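PDB 4EBY: chitin elicitor receptor kinase 1 from Arabidopsis thaliana, which probably binds chitin oligomers at the plant cell surface through its LysM ectodomain and, on chitin-induced dimerization, activates immune signalling. Local coordinates for residues L7-E15 / L142-E151; P41-I49 / G58-P66. All coordinates share one frame; numbering follows the deposited sequence.

Interaction 1 of 2, residues L7-E15 / L142-E151; sequences LALASYYLE and LFVTYPLRPE. With NAG (2-acetamido-2-deoxy-beta-D-glucopyranose), chain C; NAG (2-acetamido-2-deoxy-beta-D-glucopyranose), chain F.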
loop_
_atom_site.group_PDB
_atom_site.type_symbol
_atom_site.label_atom_id
_atom_site.label_comp_id
_atom_site.label_asym_id
_atom_site.label_seq_id
_atom_site.Cartn_x
_atom_site.Cartn_y
_atom_site.Cartn_z
ATOM N N LEU A 7 3.082 2.551 11.798
ATOM C CA LEU A 7 3.259 2.097 10.442
ATOM C C LEU A 7 2.032 1.429 9.869
ATOM O O LEU A 7 1.060 1.113 10.577
ATOM C CB LEU A 7 4.431 1.145 10.326
ATOM C CG LEU A 7 4.133 -0.315 10.647
ATOM C CD1 LEU A 7 5.194 -1.167 9.968
ATOM C CD2 LEU A 7 4.151 -0.520 12.113
ATOM N N ALA A 8 2.086 1.254 8.558
ATOM C CA ALA A 8 1.066 0.556 7.805
ATOM C C ALA A 8 1.787 -0.321 6.793
ATOM O O ALA A 8 3.026 -0.251 6.672
ATOM C CB ALA A 8 0.127 1.554 7.088
ATOM N N LEU A 9 1.035 -1.156 6.080
ATOM C CA LEU A 9 1.625 -2.022 5.047
ATOM C C LEU A 9 0.926 -1.730 3.729
ATOM O O LEU A 9 -0.289 -1.516 3.709
ATOM C CB LEU A 9 1.435 -3.495 5.405
ATOM C CG LEU A 9 2.182 -3.973 6.648
ATOM C CD1 LEU A 9 1.700 -5.343 7.056
ATOM C CD2 LEU A 9 3.679 -4.009 6.336
ATOM N N ALA A 10 1.686 -1.683 2.637
ATOM C CA ALA A 10 1.093 -1.516 1.312
ATOM C C ALA A 10 1.159 -2.837 0.560
ATOM O O ALA A 10 2.192 -3.509 0.560
ATOM C CB ALA A 10 1.833 -0.423 0.519
ATOM N N SER A 11 0.065 -3.214 -0.084
ATOM C CA SER A 11 0.041 -4.449 -0.861
ATOM C C SER A 11 0.298 -4.156 -2.320
ATOM O O SER A 11 -0.517 -3.503 -2.978
ATOM C CB SER A 11 -1.323 -5.137 -0.718
ATOM O OG SER A 11 -1.341 -6.354 -1.459
ATOM N N TYR A 12 1.456 -4.610 -2.807
ATOM C CA TYR A 12 1.892 -4.292 -4.163
ATOM C C TYR A 12 1.817 -5.537 -5.052
ATOM O O TYR A 12 2.635 -6.445 -4.934
ATOM C CB TYR A 12 3.334 -3.761 -4.085
ATOM C CG TYR A 12 3.851 -3.065 -5.322
ATOM C CD1 TYR A 12 4.147 -1.707 -5.299
ATOM C CD2 TYR A 12 4.049 -3.768 -6.507
ATOM C CE1 TYR A 12 4.654 -1.063 -6.446
ATOM C CE2 TYR A 12 4.521 -3.137 -7.639
ATOM C CZ TYR A 12 4.812 -1.792 -7.607
ATOM O OH TYR A 12 5.312 -1.199 -8.754
ATOM N N TYR A 13 0.857 -5.563 -5.973
ATOM C CA TYR A 13 0.668 -6.706 -6.859
ATOM C C TYR A 13 1.704 -6.713 -7.988
ATOM O O TYR A 13 2.016 -5.659 -8.549
ATOM C CB TYR A 13 -0.743 -6.669 -7.444
ATOM C CG TYR A 13 -1.024 -7.789 -8.409
ATOM C CD1 TYR A 13 -1.395 -9.042 -7.949
ATOM C CD2 TYR A 13 -0.915 -7.593 -9.785
ATOM C CE1 TYR A 13 -1.642 -10.091 -8.830
ATOM C CE2 TYR A 13 -1.174 -8.637 -10.678
ATOM C CZ TYR A 13 -1.537 -9.879 -10.190
ATOM O OH TYR A 13 -1.800 -10.919 -11.072
ATOM N N LEU A 14 2.225 -7.898 -8.304
ATOM C CA LEU A 14 3.315 -8.015 -9.264
ATOM C C LEU A 14 2.845 -8.399 -10.663
ATOM O O LEU A 14 2.286 -9.485 -10.873
ATOM C CB LEU A 14 4.305 -9.069 -8.764
ATOM C CG LEU A 14 4.981 -8.761 -7.432
ATOM C CD1 LEU A 14 5.943 -9.921 -7.093
ATOM C CD2 LEU A 14 5.755 -7.461 -7.533
ATOM N N GLU A 15 3.066 -7.504 -11.623
ATOM C CA GLU A 15 2.889 -7.862 -13.016
ATOM C C GLU A 15 3.843 -7.076 -13.920
ATOM O O GLU A 15 4.391 -6.048 -13.524
ATOM C CB GLU A 15 1.445 -7.690 -13.456
ATOM C CG GLU A 15 1.018 -6.266 -13.498
ATOM C CD GLU A 15 -0.469 -6.096 -13.838
ATOM O OE1 GLU A 15 -0.962 -4.973 -13.646
ATOM O OE2 GLU A 15 -1.131 -7.062 -14.306
ATOM N N LEU A 142 -2.672 -2.674 12.971
ATOM C CA LEU A 142 -1.769 -2.609 11.817
ATOM C C LEU A 142 -2.573 -3.034 10.606
ATOM O O LEU A 142 -3.218 -4.092 10.623
ATOM C CB LEU A 142 -0.575 -3.561 12.012
ATOM C CG LEU A 142 0.321 -3.713 10.780
ATOM C CD1 LEU A 142 0.994 -2.383 10.435
ATOM C CD2 LEU A 142 1.402 -4.755 11.043
ATOM N N PHE A 143 -2.559 -2.201 9.567
ATOM C CA PHE A 143 -3.443 -2.385 8.416
ATOM C C PHE A 143 -2.730 -2.346 7.098
ATOM O O PHE A 143 -1.804 -1.546 6.905
ATOM C CB PHE A 143 -4.569 -1.347 8.416
ATOM C CG PHE A 143 -5.596 -1.634 9.464
ATOM C CD1 PHE A 143 -6.771 -2.284 9.127
ATOM C CD2 PHE A 143 -5.342 -1.344 10.789
ATOM C CE1 PHE A 143 -7.697 -2.627 10.121
ATOM C CE2 PHE A 143 -6.235 -1.681 11.779
ATOM C CZ PHE A 143 -7.431 -2.300 11.446
ATOM N N VAL A 144 -3.188 -3.215 6.207
ATOM C CA VAL A 144 -2.691 -3.280 4.838
ATOM C C VAL A 144 -3.603 -2.430 3.974
ATOM O O VAL A 144 -4.825 -2.602 3.979
ATOM C CB VAL A 144 -2.733 -4.716 4.275
ATOM C CG1 VAL A 144 -2.144 -4.758 2.869
ATOM C CG2 VAL A 144 -1.984 -5.708 5.195
ATOM N N THR A 145 -3.007 -1.497 3.248
ATOM C CA THR A 145 -3.703 -0.783 2.198
ATOM C C THR A 145 -3.690 -1.697 0.973
ATOM O O THR A 145 -2.635 -1.947 0.365
ATOM C CB THR A 145 -2.964 0.527 1.908
ATOM O OG1 THR A 145 -3.024 1.349 3.083
ATOM C CG2 THR A 145 -3.608 1.267 0.753
ATOM N N TYR A 146 -4.861 -2.221 0.635
ATOM C CA TYR A 146 -4.970 -3.351 -0.272
ATOM C C TYR A 146 -5.786 -2.971 -1.497
ATOM O O TYR A 146 -7.000 -2.852 -1.429
ATOM C CB TYR A 146 -5.635 -4.522 0.493
ATOM C CG TYR A 146 -5.719 -5.833 -0.260
ATOM C CD1 TYR A 146 -4.829 -6.862 0.010
ATOM C CD2 TYR A 146 -6.718 -6.058 -1.205
ATOM C CE1 TYR A 146 -4.909 -8.078 -0.648
ATOM C CE2 TYR A 146 -6.800 -7.280 -1.879
ATOM C CZ TYR A 146 -5.884 -8.279 -1.589
ATOM O OH TYR A 146 -5.938 -9.502 -2.222
ATOM N N PRO A 147 -5.125 -2.729 -2.636
ATOM C CA PRO A 147 -5.902 -2.434 -3.847
ATOM C C PRO A 147 -6.582 -3.704 -4.381
ATOM O O PRO A 147 -5.931 -4.738 -4.595
ATOM C CB PRO A 147 -4.828 -1.916 -4.833
ATOM C CG PRO A 147 -3.661 -1.501 -3.940
ATOM C CD PRO A 147 -3.675 -2.531 -2.838
ATOM N N LEU A 148 -7.898 -3.616 -4.571
ATOM C CA LEU A 148 -8.703 -4.746 -5.034
ATOM C C LEU A 148 -8.435 -5.082 -6.490
ATOM O O LEU A 148 -8.272 -4.188 -7.324
ATOM C CB LEU A 148 -10.191 -4.437 -4.869
ATOM C CG LEU A 148 -10.721 -4.356 -3.435
ATOM C CD1 LEU A 148 -12.190 -3.904 -3.441
ATOM C CD2 LEU A 148 -10.566 -5.698 -2.706
ATOM N N ARG A 149 -8.404 -6.381 -6.778
ATOM C CA ARG A 149 -8.295 -6.876 -8.151
ATOM C C ARG A 149 -9.490 -7.754 -8.478
ATOM O O ARG A 149 -10.190 -8.212 -7.577
ATOM C CB ARG A 149 -7.001 -7.654 -8.325
ATOM C CG ARG A 149 -5.784 -6.729 -8.339
ATOM C CD ARG A 149 -4.487 -7.484 -8.580
ATOM N NE ARG A 149 -4.646 -8.358 -9.728
ATOM C CZ ARG A 149 -4.489 -7.974 -10.987
ATOM N NH1 ARG A 149 -4.108 -6.734 -11.269
ATOM N NH2 ARG A 149 -4.701 -8.843 -11.966
ATOM N N PRO A 150 -9.733 -7.986 -9.777
ATOM C CA PRO A 150 -10.936 -8.724 -10.183
ATOM C C PRO A 150 -11.044 -10.113 -9.555
ATOM O O PRO A 150 -12.164 -10.606 -9.368
ATOM C CB PRO A 150 -10.782 -8.814 -11.705
ATOM C CG PRO A 150 -10.020 -7.582 -12.057
ATOM C CD PRO A 150 -9.012 -7.435 -10.940
ATOM N N GLU A 151 -9.917 -10.726 -9.211
ATOM C CA GLU A 151 -9.938 -12.059 -8.639
ATOM C C GLU A 151 -10.253 -12.071 -7.140
ATOM O O GLU A 151 -10.544 -13.124 -6.578
ATOM C CB GLU A 151 -8.629 -12.810 -8.930
ATOM C CG GLU A 151 -7.388 -12.240 -8.254
ATOM C CD GLU A 151 -6.675 -11.181 -9.080
ATOM O OE1 GLU A 151 -7.247 -10.673 -10.071
ATOM O OE2 GLU A 151 -5.525 -10.854 -8.725
HETATM C C1 NAG C . -4.356 -1.267 -11.558
HETATM C C2 NAG C . -3.755 -2.630 -11.928
HETATM C C3 NAG C . -3.875 -2.884 -13.435
HETATM C C4 NAG C . -5.272 -2.591 -13.970
HETATM C C5 NAG C . -5.799 -1.269 -13.418
HETATM C C6 NAG C . -7.248 -1.008 -13.823
HETATM C C7 NAG C . -1.802 -3.643 -10.839
HETATM C C8 NAG C . -0.302 -3.628 -10.644
HETATM N N2 NAG C . -2.357 -2.659 -11.556
HETATM O O3 NAG C . -3.504 -4.216 -13.759
HETATM O O4 NAG C . -5.212 -2.504 -15.382
HETATM O O5 NAG C . -5.708 -1.263 -12.005
HETATM O O6 NAG C . -8.059 -2.041 -13.296
HETATM O O7 NAG C . -2.471 -4.544 -10.333
HETATM C C1 NAG F . 1.288 -4.626 -18.619
HETATM C C2 NAG F . 0.452 -3.412 -18.185
HETATM C C3 NAG F . -0.787 -3.233 -19.052
HETATM C C4 NAG F . -0.413 -3.281 -20.525
HETATM C C5 NAG F . 0.520 -4.452 -20.838
HETATM C C6 NAG F . 0.995 -4.390 -22.286
HETATM C C7 NAG F . 0.356 -2.499 -15.961
HETATM C C8 NAG F . 0.329 -2.779 -14.480
HETATM N N2 NAG F . 0.060 -3.497 -16.793
HETATM O O3 NAG F . -1.407 -1.989 -18.750
HETATM O O4 NAG F . -1.588 -3.419 -21.293
HETATM O O5 NAG F . 1.640 -4.443 -19.970
HETATM O O6 NAG F . 1.650 -3.159 -22.511
HETATM O O7 NAG F . 0.651 -1.375 -16.365
HETATM O O HOH W 1 -1.562 0.382 10.149
HETATM O O HOH W 2 -3.912 -12.657 -10.379
#
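Leu9 and Val144 sit abreast on neighbouring strands, and with Leu142 they form the apolar centre of this contact. Leu9 CB and CD1 lie against Val144 CG2, while Leu142 crosses Leu9 at about a right angle and sets CD2 4.0 Å from Leu9 CD1. The other methyl of Leu142, CD1, packs on Leu7 CG, so one branched residue serves two partners. On the opposite face small Ala10 pairs with Thr145, beta-branched as suits a strand, whose hydroxyl is bonded to Asn128 O. Between these two layers strands 8-13 and 143-147 run parallel in the mixed sheet that joins the first LysM domain to the last. Leu9 N donates to Phe143 O (3.0 Å), Thr145 N to Leu9 O (2.8 Å) and Ser11 N to Thr145 O, and a water links Leu7 O to Phe143 N. Beyond Pro147, whose CD rests on Ser11 O, the contact turns polar. The bend of Arg149 at chi3 (49°) lays its guanidinium flat over one face of the Tyr13 ring, with planes 1° apart and CZ 3.7 Å from the ring centroid, a cation-pi stack that CD extends by a CH-pi contact. The flat aromatic face suits a planar cation whose in-plane N-H groups still serve acceptors. Glu151 OE2 takes the hydrogen of Arg149 NE in the guanidinium plane (2.8 Å), a salt bridge that should fix its rotation. Arg149 NH1 donates to O7 of the chain C N-acetylglucosamine (2.9 Å), a bent bond (131°), in a glycan pocket that includes Tyr13 and Glu15.

Interaction 2 of 2, residues P41-I49 / G58-P66; sequences PILRYNSNI and GSRVLVPFP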
loop_
_atom_site.group_PDB
_atom_site.type_symbol
_atom_site.label_atom_id
_atom_site.label_comp_id
_atom_site.label_asym_id
_atom_site.label_seq_id
_atom_site.Cartn_x
_atom_site.Cartn_y
_atom_site.Cartn_z
ATOM N N PRO A 41 13.794 -4.795 5.713
ATOM C CA PRO A 41 12.545 -4.206 6.219
ATOM C C PRO A 41 11.306 -4.707 5.468
ATOM O O PRO A 41 10.254 -4.891 6.070
ATOM C CB PRO A 41 12.751 -2.697 5.994
ATOM C CG PRO A 41 14.200 -2.534 6.102
ATOM C CD PRO A 41 14.802 -3.761 5.418
ATOM N N ILE A 42 11.443 -4.921 4.166
ATOM C CA ILE A 42 10.381 -5.510 3.366
ATOM C C ILE A 42 10.281 -7.027 3.538
ATOM O O ILE A 42 9.185 -7.564 3.746
ATOM C CB ILE A 42 10.573 -5.167 1.877
ATOM C CG1 ILE A 42 10.385 -3.667 1.693
ATOM C CG2 ILE A 42 9.557 -5.913 1.028
ATOM C CD1 ILE A 42 10.826 -3.189 0.292
ATOM N N LEU A 43 11.416 -7.716 3.462
ATOM C CA LEU A 43 11.401 -9.171 3.507
ATOM C C LEU A 43 10.793 -9.719 4.801
ATOM O O LEU A 43 10.194 -10.792 4.793
ATOM C CB LEU A 43 12.793 -9.757 3.285
ATOM C CG LEU A 43 13.339 -9.500 1.867
ATOM C CD1 LEU A 43 14.756 -9.999 1.764
ATOM C CD2 LEU A 43 12.446 -10.187 0.829
ATOM N N ARG A 44 10.954 -8.992 5.901
ATOM C CA ARG A 44 10.392 -9.469 7.179
ATOM C C ARG A 44 8.896 -9.661 7.126
ATOM O O ARG A 44 8.352 -10.472 7.869
ATOM C CB ARG A 44 10.682 -8.480 8.297
ATOM C CG ARG A 44 12.032 -8.598 8.863
ATOM C CD ARG A 44 12.182 -7.567 9.945
ATOM N NE ARG A 44 13.571 -7.493 10.340
ATOM C CZ ARG A 44 14.375 -6.492 10.030
ATOM N NH1 ARG A 44 13.916 -5.448 9.346
ATOM N NH2 ARG A 44 15.630 -6.533 10.432
ATOM N N TYR A 45 8.223 -8.901 6.272
ATOM C CA TYR A 45 6.774 -9.006 6.128
ATOM C C TYR A 45 6.356 -9.956 5.011
ATOM O O TYR A 45 5.171 -10.087 4.724
ATOM C CB TYR A 45 6.158 -7.613 5.908
ATOM C CG TYR A 45 6.248 -6.745 7.143
ATOM C CD1 TYR A 45 5.289 -6.846 8.178
ATOM C CD2 TYR A 45 7.303 -5.870 7.309
ATOM C CE1 TYR A 45 5.402 -6.057 9.311
ATOM C CE2 TYR A 45 7.421 -5.078 8.434
ATOM C CZ TYR A 45 6.467 -5.182 9.434
ATOM O OH TYR A 45 6.623 -4.393 10.547
ATOM N N ASN A 46 7.328 -10.611 4.379
ATOM C CA ASN A 46 7.056 -11.486 3.237
ATOM C C ASN A 46 7.878 -12.765 3.337
ATOM O O ASN A 46 8.764 -13.007 2.535
ATOM C CB ASN A 46 7.400 -10.777 1.925
ATOM C CG ASN A 46 6.545 -9.556 1.684
ATOM O OD1 ASN A 46 5.442 -9.661 1.140
ATOM N ND2 ASN A 46 7.035 -8.389 2.105
ATOM N N SER A 47 7.606 -13.572 4.353
ATOM C CA SER A 47 8.381 -14.792 4.568
ATOM C C SER A 47 8.222 -15.770 3.410
ATOM O O SER A 47 9.032 -16.689 3.244
ATOM C CB SER A 47 7.963 -15.458 5.876
ATOM O OG SER A 47 6.565 -15.685 5.883
ATOM N N ASN A 48 7.180 -15.559 2.610
ATOM C CA ASN A 48 6.902 -16.384 1.435
ATOM C C ASN A 48 7.915 -16.201 0.303
ATOM O O ASN A 48 8.032 -17.054 -0.578
ATOM C CB ASN A 48 5.504 -16.071 0.904
ATOM C CG ASN A 48 5.330 -14.597 0.575
ATOM O OD1 ASN A 48 5.419 -13.740 1.456
ATOM N ND2 ASN A 48 5.083 -14.296 -0.693
ATOM N N ILE A 49 8.640 -15.086 0.319
ATOM C CA ILE A 49 9.612 -14.808 -0.736
ATOM C C ILE A 49 10.889 -15.593 -0.498
ATOM O O ILE A 49 11.641 -15.292 0.425
ATOM C CB ILE A 49 9.949 -13.309 -0.828
ATOM C CG1 ILE A 49 8.714 -12.520 -1.247
ATOM C CG2 ILE A 49 11.075 -13.069 -1.825
ATOM C CD1 ILE A 49 8.941 -11.022 -1.325
ATOM N N GLY A 58 2.262 -12.264 -10.140
ATOM C CA GLY A 58 0.954 -12.755 -9.730
ATOM C C GLY A 58 0.799 -12.824 -8.226
ATOM O O GLY A 58 -0.285 -13.139 -7.710
ATOM N N SER A 59 1.872 -12.514 -7.514
ATOM C CA SER A 59 1.822 -12.443 -6.061
ATOM C C SER A 59 1.789 -10.978 -5.619
ATOM O O SER A 59 1.929 -10.059 -6.444
ATOM C CB SER A 59 3.025 -13.173 -5.452
ATOM O OG SER A 59 4.232 -12.462 -5.674
ATOM N N ARG A 60 1.585 -10.765 -4.322
ATOM C CA ARG A 60 1.620 -9.425 -3.744
ATOM C C ARG A 60 2.755 -9.305 -2.741
ATOM O O ARG A 60 2.999 -10.230 -1.938
ATOM C CB ARG A 60 0.293 -9.132 -3.033
ATOM C CG ARG A 60 -0.874 -8.889 -3.983
ATOM C CD ARG A 60 -2.198 -8.988 -3.234
ATOM N NE ARG A 60 -3.370 -8.735 -4.071
ATOM C CZ ARG A 60 -3.997 -7.555 -4.166
ATOM N NH1 ARG A 60 -3.538 -6.490 -3.517
ATOM N NH2 ARG A 60 -5.069 -7.429 -4.937
ATOM N N VAL A 61 3.462 -8.180 -2.795
ATOM C CA VAL A 61 4.518 -7.887 -1.836
ATOM C C VAL A 61 4.023 -6.852 -0.840
ATOM O O VAL A 61 3.483 -5.809 -1.228
ATOM C CB VAL A 61 5.790 -7.353 -2.546
ATOM C CG1 VAL A 61 6.881 -6.976 -1.531
ATOM C CG2 VAL A 61 6.302 -8.375 -3.565
ATOM N N LEU A 62 4.185 -7.147 0.447
ATOM C CA LEU A 62 3.798 -6.214 1.506
ATOM C C LEU A 62 4.960 -5.292 1.850
ATOM O O LEU A 62 6.063 -5.757 2.116
ATOM C CB LEU A 62 3.374 -6.989 2.764
ATOM C CG LEU A 62 2.048 -7.718 2.632
ATOM C CD1 LEU A 62 1.859 -8.639 3.828
ATOM C CD2 LEU A 62 0.903 -6.709 2.527
ATOM N N VAL A 63 4.709 -3.988 1.859
ATOM C CA VAL A 63 5.780 -3.035 2.136
ATOM C C VAL A 63 5.420 -2.150 3.320
ATOM O O VAL A 63 4.415 -1.428 3.268
ATOM C CB VAL A 63 6.041 -2.128 0.885
ATOM C CG1 VAL A 63 7.208 -1.147 1.119
ATOM C CG2 VAL A 63 6.313 -2.973 -0.352
ATOM N N PRO A 64 6.242 -2.144 4.382
ATOM C CA PRO A 64 5.907 -1.248 5.497
ATOM C C PRO A 64 6.180 0.215 5.155
ATOM O O PRO A 64 7.144 0.507 4.430
ATOM C CB PRO A 64 6.847 -1.713 6.611
ATOM C CG PRO A 64 8.092 -2.184 5.829
ATOM C CD PRO A 64 7.543 -2.841 4.578
ATOM N N PHE A 65 5.327 1.116 5.637
ATOM C CA PHE A 65 5.537 2.555 5.428
ATOM C C PHE A 65 4.929 3.372 6.576
ATOM O O PHE A 65 4.102 2.852 7.339
ATOM C CB PHE A 65 5.003 2.999 4.055
ATOM C CG PHE A 65 3.488 2.952 3.918
ATOM C CD1 PHE A 65 2.757 4.128 4.005
ATOM C CD2 PHE A 65 2.823 1.765 3.648
ATOM C CE1 PHE A 65 1.364 4.125 3.845
ATOM C CE2 PHE A 65 1.412 1.746 3.489
ATOM C CZ PHE A 65 0.692 2.929 3.576
ATOM N N PRO A 66 5.363 4.631 6.743
ATOM C CA PRO A 66 4.816 5.424 7.865
ATOM C C PRO A 66 3.378 5.831 7.588
ATOM O O PRO A 66 3.014 6.082 6.443
ATOM C CB PRO A 66 5.688 6.694 7.871
ATOM C CG PRO A 66 6.917 6.338 7.039
ATOM C CD PRO A 66 6.429 5.348 6.020
HETATM O O HOH W 3 5.123 -11.737 -1.344
#
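This is the packing of helix 40-43 and the turns that follow it on strand 60-70, in the first LysM domain, a beta-alpha-alpha-beta unit of strand 8-13, helices 20-26 and 40-43, and strand 60-70; one asparagine side chain holds it amid apolar packing. Asn46 suits the place because its amide offers both an acceptor and a donor to a single residue. With CG beside its own backbone N (chi1 -63°), the group is brought up to Leu62, where Asn46 OD1 accepts from Leu62 N at 2.9 Å, nearly straight (176°), and ND2 donates to Leu62 O at 2.8 Å. The amide thus mimics a neighbouring strand. Around it, Ile42 uses both branches, CG2 against Val61 CG1 (3.9 Å) and CG1 against Val63 CG1 and Pro64 CD; it also touches Leu20 and Asn24 of helix 20-26. Pro64, having no N-H to satisfy, presents a compact apolar ring, with CB 3.9 Å from Tyr45 CE2 and CG against Pro41 O. A water accepts from Asn48 ND2 and donates to Arg60 O and, at a longer 3.3 Å, to Asn46 OD1. The second hydrogen of Asn46 ND2 goes to Ile42 O (2.8 Å), which also accepts from Tyr45 N on the other face of its carbonyl plane.

From the N terminus, residues 7-15 come first, and the chain then passes through helix 20-26 to residues 41-49. Interaction 2 closes a short loop when the chain returns as 58-66, only nine residues on. The chain next crosses the second LysM domain, and interaction 1 closes when 142-151 arrives beside 7-15, so the smaller loop is nested within the larger one. The two meet because strand 8-13 lies between strands 60-70 and 143-147: Ala10 N probably bonds to Val63 O (2.8 Å), and Tyr12 N to Val61 O. Arg60 also reaches across, its guanidinium bonded to Ser11 OG and Pro147 O. Helix 40-43 is thereby tied through the sheet to the last LysM domain.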